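Local coordinates for protein putative citrate lyase, alfa subunit (Streptococcus mutans, PDB 2HJ0) that belongs to the citrate lyase alpha-subunit (CitF) family and pairs with a second copy of itself, each chain carrying two mainly parallel beta sheets flanked by helices, at residues E33-K39 with A197-Q202. Numbering follows the deposited sequence.
Sequences ESSRQVK and AKYADQ
Residues 33-39 run extended, with strand geometry at 37-38. They lie alongside 197-202, where the chain leaves a helix: Ala197 to Tyr199 are the last residues of helix 191-199, Ala200 turns extended (phi/psi -70/151), and Gln202 begins a strand. The backbones come nearest at Arg36 and Asp201, 4.9 Å between CA atoms. Two hydrogen bonds join the segments. Glu33, with chi1 and chi2 both t, brings OE2 to 2.5 Å from Tyr199 OH, which donates. Tyr199 takes an m rotamer, and the edge of its ring meets Ser34, with CD1 3.9 Å from Ser34 O. Asp201, also m, accepts from the Gln37 backbone, N to OD1 2.7 Å and nearly linear at 170°. The aspartate side chain thus holds the backbone at the start of strand 37-38. Arg36 starts p, then extends with chi2 and chi3 t over the helix end. Its CD lies 3.4 Å from Lys198 O and 3.6 Å from Ala200 O. Arg36 NE makes a salt bridge to Glu33 of the second subunit, and Glu33 OE1 makes the reciprocal one to Arg36 of that subunit. Lys39 stretches past Gln202. Gln37 and Val38 form an antiparallel ladder with a strand of the second subunit, so the contact belongs to the dimer interface. Within the chain, Tyr199 packs on helix 148-157 and Ala200 on strand 164-169, the neighbour of strand 202-207 in the parallel part of its sheet.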
ATOM      1  N   GLU A  33       4.738   0.389 -15.344  1.00 19.95           N
ATOM      2  CA  GLU A  33       4.139   1.257 -14.349  1.00 19.30           C
ATOM      3  C   GLU A  33       5.027   2.467 -14.118  1.00 18.83           C
ATOM      4  O   GLU A  33       6.247   2.417 -14.297  1.00 19.90           O
ATOM      5  CB  GLU A  33       3.945   0.496 -13.038  1.00 20.90           C
ATOM      6  CG  GLU A  33       3.370   1.331 -11.903  1.00 24.13           C
ATOM      7  CD  GLU A  33       3.250   0.548 -10.608  1.00 25.30           C
ATOM      8  OE1 GLU A  33       4.256  -0.057 -10.174  1.00 26.91           O
ATOM      9  OE2 GLU A  33       2.151   0.540 -10.022  1.00 25.73           O
ATOM     10  N   SER A  34       4.403   3.566 -13.729  1.00 17.64           N
ATOM     11  CA  SER A  34       5.120   4.801 -13.456  1.00 16.65           C
ATOM     12  C   SER A  34       6.018   4.644 -12.221  1.00 16.22           C
ATOM     13  O   SER A  34       5.661   3.948 -11.279  1.00 15.57           O
ATOM     14  CB  SER A  34       4.089   5.913 -13.235  1.00 15.04           C
ATOM     15  OG  SER A  34       4.669   7.093 -12.706  1.00 17.67           O
ATOM     16  N   SER A  35       7.191   5.262 -12.238  1.00 16.85           N
ATOM     17  CA  SER A  35       8.088   5.219 -11.078  1.00 17.92           C
ATOM     18  C   SER A  35       8.333   6.684 -10.685  1.00 18.53           C
ATOM     19  O   SER A  35       8.346   7.572 -11.542  1.00 19.00           O
ATOM     20  CB  SER A  35       9.418   4.528 -11.410  1.00 17.00           C
ATOM     21  OG  SER A  35      10.170   5.275 -12.355  1.00 20.27           O
ATOM     22  N   ARG A  36       8.541   6.928  -9.397  1.00 18.24           N
ATOM     23  CA  ARG A  36       8.742   8.276  -8.897  1.00 17.99           C
ATOM     24  C   ARG A  36      10.190   8.578  -8.541  1.00 18.24           C
ATOM     25  O   ARG A  36      10.999   7.667  -8.391  1.00 17.11           O
ATOM     26  CB  ARG A  36       7.845   8.490  -7.670  1.00 18.15           C
ATOM     27  CG  ARG A  36       8.000   7.392  -6.651  1.00 16.68           C
ATOM     28  CD  ARG A  36       6.885   7.330  -5.619  1.00 17.07           C
ATOM     29  NE  ARG A  36       7.137   6.184  -4.738  1.00 17.68           N
ATOM     30  CZ  ARG A  36       7.103   6.216  -3.409  1.00 16.51           C
ATOM     31  NH1 ARG A  36       7.364   5.111  -2.719  1.00 17.38           N
ATOM     32  NH2 ARG A  36       6.804   7.344  -2.775  1.00 15.35           N
ATOM     33  N   GLN A  37      10.501   9.870  -8.433  1.00 19.47           N
ATOM     34  CA  GLN A  37      11.834  10.350  -8.071  1.00 20.48           C
ATOM     35  C   GLN A  37      11.852  10.613  -6.571  1.00 20.41           C
ATOM     36  O   GLN A  37      11.461  11.690  -6.107  1.00 20.48           O
ATOM     37  CB  GLN A  37      12.154  11.638  -8.818  1.00 20.76           C
ATOM     38  CG  GLN A  37      12.777  11.428 -10.167  1.00 22.78           C
ATOM     39  CD  GLN A  37      14.273  11.209 -10.088  1.00 24.98           C
ATOM     40  OE1 GLN A  37      14.903  10.856 -11.083  1.00 26.45           O
ATOM     41  NE2 GLN A  37      14.852  11.429  -8.908  1.00 26.31           N
ATOM     42  N   VAL A  38      12.313   9.609  -5.833  1.00 19.42           N
ATOM     43  CA  VAL A  38      12.393   9.646  -4.381  1.00 19.06           C
ATOM     44  C   VAL A  38      13.583  10.412  -3.807  1.00 19.82           C
ATOM     45  O   VAL A  38      14.705  10.263  -4.281  1.00 19.42           O
ATOM     46  CB  VAL A  38      12.458   8.222  -3.830  1.00 19.14           C
ATOM     47  CG1 VAL A  38      12.535   8.244  -2.316  1.00 19.71           C
ATOM     48  CG2 VAL A  38      11.255   7.441  -4.307  1.00 21.24           C
ATOM     49  N   LYS A  39      13.327  11.230  -2.788  1.00 19.94           N
ATOM     50  CA  LYS A  39      14.387  11.971  -2.118  1.00 20.28           C
ATOM     51  C   LYS A  39      14.568  11.338  -0.741  1.00 19.46           C
ATOM     52  O   LYS A  39      13.787  11.582   0.178  1.00 18.83           O
ATOM     53  CB  LYS A  39      14.020  13.448  -1.968  1.00 23.93           C
ATOM     54  CG  LYS A  39      13.977  14.225  -3.282  1.00 28.30           C
ATOM     55  CD  LYS A  39      13.638  15.698  -3.048  1.00 30.57           C
ATOM     56  CE  LYS A  39      13.951  16.559  -4.277  1.00 31.30           C
ATOM     57  NZ  LYS A  39      13.695  18.013  -3.996  1.00 32.73           N
ATOM     58  N   ALA A 197      -0.278   9.977  -3.449  1.00 13.81           N
ATOM     59  CA  ALA A 197       0.896   9.797  -2.611  1.00 13.88           C
ATOM     60  C   ALA A 197       1.731   8.610  -3.013  1.00 13.64           C
ATOM     61  O   ALA A 197       2.877   8.480  -2.595  1.00 15.01           O
ATOM     62  CB  ALA A 197       0.479   9.661  -1.162  1.00 15.06           C
ATOM     63  N   LYS A 198       1.158   7.742  -3.826  1.00 13.33           N
ATOM     64  CA  LYS A 198       1.859   6.548  -4.260  1.00 14.42           C
ATOM     65  C   LYS A 198       2.674   6.763  -5.539  1.00 14.36           C
ATOM     66  O   LYS A 198       3.726   6.161  -5.715  1.00 14.37           O
ATOM     67  CB  LYS A 198       0.828   5.440  -4.442  1.00 14.91           C
ATOM     68  CG  LYS A 198       1.353   4.103  -4.890  1.00 19.05           C
ATOM     69  CD  LYS A 198       0.227   3.056  -4.815  1.00 23.47           C
ATOM     70  CE  LYS A 198      -0.370   2.978  -3.383  1.00 25.46           C
ATOM     71  NZ  LYS A 198      -1.510   2.014  -3.210  1.00 25.41           N
ATOM     72  N   TYR A 199       2.206   7.641  -6.417  1.00 13.82           N
ATOM     73  CA  TYR A 199       2.913   7.882  -7.661  1.00 14.75           C
ATOM     74  C   TYR A 199       3.582   9.246  -7.818  1.00 14.23           C
ATOM     75  O   TYR A 199       4.412   9.429  -8.700  1.00 14.72           O
ATOM     76  CB  TYR A 199       1.958   7.656  -8.821  1.00 14.91           C
ATOM     77  CG  TYR A 199       1.560   6.225  -8.965  1.00 15.43           C
ATOM     78  CD1 TYR A 199       2.430   5.290  -9.538  1.00 17.59           C
ATOM     79  CD2 TYR A 199       0.319   5.789  -8.514  1.00 16.32           C
ATOM     80  CE1 TYR A 199       2.062   3.942  -9.656  1.00 19.56           C
ATOM     81  CE2 TYR A 199      -0.063   4.457  -8.621  1.00 18.03           C
ATOM     82  CZ  TYR A 199       0.808   3.535  -9.192  1.00 19.22           C
ATOM     83  OH  TYR A 199       0.430   2.216  -9.298  1.00 19.22           O
ATOM     84  N   ALA A 200       3.214  10.200  -6.975  1.00 13.00           N
ATOM     85  CA  ALA A 200       3.782  11.538  -7.052  1.00 13.16           C
ATOM     86  C   ALA A 200       5.249  11.534  -6.629  1.00 13.14           C
ATOM     87  O   ALA A 200       5.673  10.699  -5.819  1.00 13.31           O
ATOM     88  CB  ALA A 200       2.982  12.501  -6.162  1.00 10.82           C
ATOM     89  N   ASP A 201       6.026  12.459  -7.186  1.00 13.25           N
ATOM     90  CA  ASP A 201       7.436  12.547  -6.831  1.00 14.70           C
ATOM     91  C   ASP A 201       7.598  13.054  -5.404  1.00 13.96           C
ATOM     92  O   ASP A 201       8.285  12.444  -4.588  1.00 13.12           O
ATOM     93  CB  ASP A 201       8.181  13.459  -7.800  1.00 15.28           C
ATOM     94  CG  ASP A 201       8.547  12.751  -9.080  1.00 17.65           C
ATOM     95  OD1 ASP A 201       8.499  11.499  -9.107  1.00 16.83           O
ATOM     96  OD2 ASP A 201       8.896  13.441 -10.065  1.00 21.04           O
ATOM     97  N   GLN A 202       6.964  14.181  -5.122  1.00 12.90           N
ATOM     98  CA  GLN A 202       7.002  14.750  -3.800  1.00 12.57           C
ATOM     99  C   GLN A 202       5.577  14.900  -3.274  1.00 12.10           C
ATOM    100  O   GLN A 202       4.669  15.349  -3.991  1.00 11.14           O
ATOM    101  CB  GLN A 202       7.720  16.095  -3.822  1.00 13.41           C
ATOM    102  CG  GLN A 202       9.194  15.949  -3.613  1.00 13.52           C
ATOM    103  CD  GLN A 202       9.847  17.250  -3.325  1.00 15.49           C
ATOM    104  OE1 GLN A 202       9.876  18.138  -4.167  1.00 18.50           O
ATOM    105  NE2 GLN A 202      10.380  17.387  -2.121  1.00 19.19           N
TER